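Long-range contact in NAD nucleotidase (Haemophilus influenzae, PDB 3ZTV), which degrades NAD to adenosine and nicotinamide riboside, acting both as an NAD(P) pyrophosphatase and as a broad-specificity 5'-nucleotidase: residues W265-K277 / A284-S296. Numbering follows the deposited sequence.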
loop_
_atom_site.group_PDB
_atom_site.type_symbol
_atom_site.label_atom_id
_atom_site.label_comp_id
_atom_site.label_asym_id
_atom_site.label_seq_id
_atom_site.Cartn_x
_atom_site.Cartn_y
_atom_site.Cartn_z
ATOM N N TRP A 265 25.826 -7.600 -10.420
ATOM C CA TRP A 265 25.788 -7.501 -11.884
ATOM C C TRP A 265 24.693 -8.428 -12.433
ATOM O O TRP A 265 23.553 -8.357 -11.959
ATOM C CB TRP A 265 27.179 -7.775 -12.484
ATOM C CG TRP A 265 27.449 -7.087 -13.804
ATOM C CD1 TRP A 265 26.628 -6.220 -14.465
ATOM C CD2 TRP A 265 28.639 -7.200 -14.599
ATOM N NE1 TRP A 265 27.230 -5.795 -15.631
ATOM C CE2 TRP A 265 28.465 -6.380 -15.733
ATOM C CE3 TRP A 265 29.836 -7.911 -14.457
ATOM C CZ2 TRP A 265 29.442 -6.264 -16.730
ATOM C CZ3 TRP A 265 30.798 -7.796 -15.439
ATOM C CH2 TRP A 265 30.592 -6.986 -16.568
ATOM N N ALA A 266 24.999 -9.281 -13.412
ATOM C CA ALA A 266 24.030 -10.236 -13.948
ATOM C C ALA A 266 24.739 -11.291 -14.789
ATOM O O ALA A 266 25.961 -11.247 -14.961
ATOM C CB ALA A 266 22.969 -9.511 -14.782
ATOM N N TYR A 267 23.951 -12.237 -15.305
ATOM C CA TYR A 267 24.392 -13.196 -16.335
ATOM C C TYR A 267 25.603 -14.033 -15.904
ATOM O O TYR A 267 26.552 -14.235 -16.678
ATOM C CB TYR A 267 24.654 -12.499 -17.682
ATOM C CG TYR A 267 23.466 -11.769 -18.286
ATOM C CD1 TYR A 267 22.169 -11.979 -17.827
ATOM C CD2 TYR A 267 23.647 -10.876 -19.333
ATOM C CE1 TYR A 267 21.085 -11.300 -18.386
ATOM C CE2 TYR A 267 22.573 -10.208 -19.906
ATOM C CZ TYR A 267 21.293 -10.425 -19.423
ATOM O OH TYR A 267 20.214 -9.760 -19.974
ATOM N N SER A 268 25.540 -14.530 -14.671
ATOM C CA SER A 268 26.559 -15.384 -14.048
ATOM C C SER A 268 27.978 -14.798 -14.029
ATOM O O SER A 268 28.943 -15.547 -13.953
ATOM C CB SER A 268 26.524 -16.837 -14.586
ATOM O OG SER A 268 26.738 -16.922 -15.984
ATOM N N ALA A 269 28.101 -13.469 -14.018
ATOM C CA ALA A 269 29.420 -12.836 -14.160
ATOM C C ALA A 269 30.160 -12.590 -12.853
ATOM O O ALA A 269 31.392 -12.481 -12.871
ATOM C CB ALA A 269 29.297 -11.524 -14.921
ATOM N N VAL A 270 29.422 -12.513 -11.741
ATOM C CA VAL A 270 29.993 -12.045 -10.473
ATOM C C VAL A 270 29.520 -12.881 -9.306
ATOM O O VAL A 270 28.339 -13.251 -9.234
ATOM C CB VAL A 270 29.609 -10.551 -10.206
ATOM C CG1 VAL A 270 29.818 -10.146 -8.731
ATOM C CG2 VAL A 270 30.400 -9.635 -11.128
ATOM N N VAL A 271 30.440 -13.172 -8.392
ATOM C CA VAL A 271 30.080 -13.636 -7.060
ATOM C C VAL A 271 30.397 -12.505 -6.085
ATOM O O VAL A 271 31.560 -12.106 -5.957
ATOM C CB VAL A 271 30.835 -14.923 -6.675
ATOM C CG1 VAL A 271 30.694 -15.208 -5.176
ATOM C CG2 VAL A 271 30.336 -16.108 -7.500
ATOM N N GLY A 272 29.366 -11.975 -5.426
ATOM C CA GLY A 272 29.577 -10.958 -4.407
ATOM C C GLY A 272 29.965 -11.606 -3.089
ATOM O O GLY A 272 29.461 -12.664 -2.733
ATOM N N ASP A 273 30.851 -10.939 -2.359
ATOM C CA ASP A 273 31.501 -11.488 -1.162
ATOM C C ASP A 273 31.557 -10.360 -0.120
ATOM O O ASP A 273 32.355 -9.429 -0.250
ATOM C CB ASP A 273 32.903 -11.926 -1.621
ATOM C CG ASP A 273 33.829 -12.382 -0.500
ATOM O OD1 ASP A 273 33.463 -12.360 0.687
ATOM O OD2 ASP A 273 34.975 -12.765 -0.851
ATOM N N LEU A 274 30.654 -10.409 0.864
ATOM C CA LEU A 274 30.525 -9.370 1.888
ATOM C C LEU A 274 30.633 -9.994 3.272
ATOM O O LEU A 274 29.767 -10.761 3.684
ATOM C CB LEU A 274 29.196 -8.596 1.749
ATOM C CG LEU A 274 29.091 -7.322 2.598
ATOM C CD1 LEU A 274 29.959 -6.245 1.976
ATOM C CD2 LEU A 274 27.649 -6.836 2.728
ATOM N N GLY A 275 31.698 -9.649 3.988
ATOM C CA GLY A 275 31.864 -10.067 5.368
ATOM C C GLY A 275 31.219 -9.048 6.281
ATOM O O GLY A 275 31.477 -7.842 6.175
ATOM N N VAL A 276 30.360 -9.541 7.169
ATOM C CA VAL A 276 29.587 -8.680 8.059
ATOM C C VAL A 276 29.747 -9.097 9.509
ATOM O O VAL A 276 29.536 -10.261 9.852
ATOM C CB VAL A 276 28.083 -8.724 7.724
ATOM C CG1 VAL A 276 27.304 -7.803 8.670
ATOM C CG2 VAL A 276 27.840 -8.346 6.266
ATOM N N LYS A 277 30.111 -8.144 10.364
ATOM C CA LYS A 277 30.107 -8.381 11.800
ATOM C C LYS A 277 28.897 -7.680 12.409
ATOM O O LYS A 277 28.611 -6.525 12.095
ATOM C CB LYS A 277 31.399 -7.890 12.455
ATOM C CG LYS A 277 31.411 -8.113 13.969
ATOM C CD LYS A 277 32.747 -7.767 14.606
ATOM C CE LYS A 277 32.693 -8.012 16.110
ATOM N NZ LYS A 277 34.023 -7.855 16.764
ATOM N N ALA A 284 25.193 -3.862 12.037
ATOM C CA ALA A 284 26.130 -4.446 11.075
ATOM C C ALA A 284 27.302 -3.519 10.761
ATOM O O ALA A 284 27.125 -2.315 10.609
ATOM C CB ALA A 284 25.391 -4.813 9.784
ATOM N N SER A 285 28.486 -4.120 10.631
ATOM C CA SER A 285 29.676 -3.444 10.120
ATOM C C SER A 285 30.358 -4.359 9.113
ATOM O O SER A 285 30.223 -5.585 9.185
ATOM C CB SER A 285 30.641 -3.102 11.253
ATOM O OG SER A 285 30.953 -4.252 12.000
ATOM N N ILE A 286 31.098 -3.759 8.189
ATOM C CA ILE A 286 31.725 -4.496 7.092
ATOM C C ILE A 286 33.176 -4.872 7.403
ATOM O O ILE A 286 33.977 -4.021 7.793
ATOM C CB ILE A 286 31.677 -3.670 5.790
ATOM C CG1 ILE A 286 30.226 -3.299 5.448
ATOM C CG2 ILE A 286 32.357 -4.430 4.641
ATOM C CD1 ILE A 286 29.259 -4.479 5.480
ATOM N N THR A 287 33.503 -6.151 7.241
ATOM C CA THR A 287 34.858 -6.648 7.475
ATOM C C THR A 287 35.564 -7.069 6.180
ATOM O O THR A 287 36.781 -7.257 6.168
ATOM C CB THR A 287 34.850 -7.865 8.424
ATOM O OG1 THR A 287 34.087 -8.923 7.830
ATOM C CG2 THR A 287 34.237 -7.506 9.768
ATOM N N ARG A 288 34.808 -7.246 5.097
ATOM C CA ARG A 288 35.373 -7.708 3.829
ATOM C C ARG A 288 34.361 -7.338 2.760
ATOM O O ARG A 288 33.158 -7.471 2.990
ATOM C CB ARG A 288 35.594 -9.225 3.858
ATOM C CG ARG A 288 36.097 -9.826 2.537
ATOM C CD ARG A 288 36.317 -11.331 2.657
ATOM N NE ARG A 288 35.077 -12.024 2.980
ATOM C CZ ARG A 288 34.766 -12.525 4.174
ATOM N NH1 ARG A 288 35.599 -12.406 5.197
ATOM N NH2 ARG A 288 33.602 -13.125 4.358
ATOM N N LYS A 289 34.823 -6.864 1.608
ATOM C CA LYS A 289 33.920 -6.462 0.535
ATOM C C LYS A 289 34.628 -6.637 -0.803
ATOM O O LYS A 289 35.486 -5.835 -1.174
ATOM C CB LYS A 289 33.440 -5.016 0.729
ATOM C CG LYS A 289 34.517 -4.019 1.163
ATOM C CD LYS A 289 33.933 -2.619 1.283
ATOM C CE LYS A 289 35.001 -1.588 1.631
ATOM N NZ LYS A 289 35.965 -1.387 0.513
ATOM N N ILE A 290 34.282 -7.707 -1.508
ATOM C CA ILE A 290 34.901 -8.021 -2.793
ATOM C C ILE A 290 33.852 -8.466 -3.803
ATOM O O ILE A 290 33.186 -9.485 -3.606
ATOM C CB ILE A 290 35.925 -9.154 -2.672
ATOM C CG1 ILE A 290 36.895 -8.899 -1.516
ATOM C CG2 ILE A 290 36.682 -9.326 -3.993
ATOM C CD1 ILE A 290 37.758 -10.109 -1.172
ATOM N N PRO A 291 33.673 -7.694 -4.880
ATOM C CA PRO A 291 32.875 -8.187 -6.007
ATOM C C PRO A 291 33.765 -8.986 -6.968
ATOM O O PRO A 291 34.542 -8.390 -7.727
ATOM C CB PRO A 291 32.384 -6.899 -6.669
ATOM C CG PRO A 291 33.465 -5.897 -6.376
ATOM C CD PRO A 291 34.145 -6.313 -5.092
ATOM N N HIS A 292 33.678 -10.315 -6.927
ATOM C CA HIS A 292 34.543 -11.159 -7.764
ATOM C C HIS A 292 33.999 -11.289 -9.179
ATOM O O HIS A 292 32.957 -11.921 -9.389
ATOM C CB HIS A 292 34.641 -12.572 -7.190
ATOM C CG HIS A 292 35.281 -12.653 -5.837
ATOM N ND1 HIS A 292 34.569 -12.611 -4.655
ATOM C CD2 HIS A 292 36.579 -12.807 -5.485
ATOM C CE1 HIS A 292 35.403 -12.723 -3.633
ATOM N NE2 HIS A 292 36.629 -12.852 -4.113
ATOM N N VAL A 293 34.705 -10.727 -10.157
ATOM C CA VAL A 293 34.354 -10.940 -11.559
ATOM C C VAL A 293 35.007 -12.230 -12.049
ATOM O O VAL A 293 36.230 -12.408 -11.959
ATOM C CB VAL A 293 34.789 -9.761 -12.441
ATOM C CG1 VAL A 293 34.539 -10.069 -13.914
ATOM C CG2 VAL A 293 34.043 -8.513 -12.042
ATOM N N LEU A 294 34.185 -13.140 -12.566
ATOM C CA LEU A 294 34.630 -14.452 -13.009
ATOM C C LEU A 294 35.058 -14.358 -14.463
ATOM O O LEU A 294 34.228 -14.102 -15.335
ATOM C CB LEU A 294 33.483 -15.451 -12.853
ATOM C CG LEU A 294 32.838 -15.476 -11.460
ATOM C CD1 LEU A 294 31.596 -16.354 -11.471
ATOM C CD2 LEU A 294 33.833 -15.939 -10.397
ATOM N N MET A 295 36.343 -14.569 -14.733
ATOM C CA MET A 295 36.891 -14.326 -16.066
ATOM C C MET A 295 37.770 -15.475 -16.548
ATOM O O MET A 295 38.494 -16.087 -15.761
ATOM C CB MET A 295 37.685 -13.013 -16.054
ATOM C CG MET A 295 38.119 -12.500 -17.428
ATOM S SD MET A 295 38.942 -10.896 -17.335
ATOM C CE MET A 295 37.563 -9.884 -16.803
ATOM N N SER A 296 37.672 -15.789 -17.837
ATOM C CA SER A 296 38.583 -16.736 -18.468
ATOM C C SER A 296 39.917 -16.086 -18.822
ATOM O O SER A 296 39.972 -14.900 -19.141
ATOM C CB SER A 296 37.943 -17.300 -19.732
ATOM O OG SER A 296 38.856 -18.133 -20.430
HETATM O O HOH W 1 31.564 -13.510 2.252
#
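Asp273 and Arg288 form the polar centre of an antiparallel beta hairpin, in which strand 270-278 pairs with strand 284-295. The arginine chain is extended as far as CD (chi1 176°) and turns at chi3, which brings NE to the syn side of the carboxylate, 2.8 Å from Asp273 OD1 in a nearly straight salt-bridge bond. Carboxylate and guanidinium are twisted 46° apart, and a water also links them, donating to OD1 and accepting from Arg288 NH2. One guanidinium face lies over Gly275 CA, 3.7 Å from NH2.

On the same face of the hairpin, His292 lays its ring beside the neighbouring strand, with Ile290 CG2 over the ring centre. Its ND1 makes a weak, bent bond to Val271 O, an oxygen also held by the backbone N of His292 at 2.9 Å. Leu294 CD1 packs 4.2 Å from Val271 CG2, and helix 46-59 covers this end.

The reverse face is mainly apolar. Ile286 CD1 reaches Leu274 CD2 at 4.0 Å and also meets Val276 CG2, while Val276 CG1 rests against Ala284 CB at 3.7 Å; strand 258-263 packs on this side.

A classic beta bulge sets Thr287 and Arg288 opposite the single Gly275: Gly275 N binds Arg288 O, whereas Gly275 O accepts from Thr287 N at 2.8 Å, the donor standing above the carbonyl plane. Thr287 OG1 turns to Glu12 on strand 11-18, which pairs with the other edge of strand 270-278 and leads to the zinc ligand Asp20; the hairpin thus extends a mixed sheet of the N-terminal calcineurin-like phosphoesterase domain.

The carboxylate of Asp273 is shared among Arg288 and water at OD1 and Tyr60 at OD2, which fixes its rotation and would be expected to stabilise its negative charge within the buried hairpin.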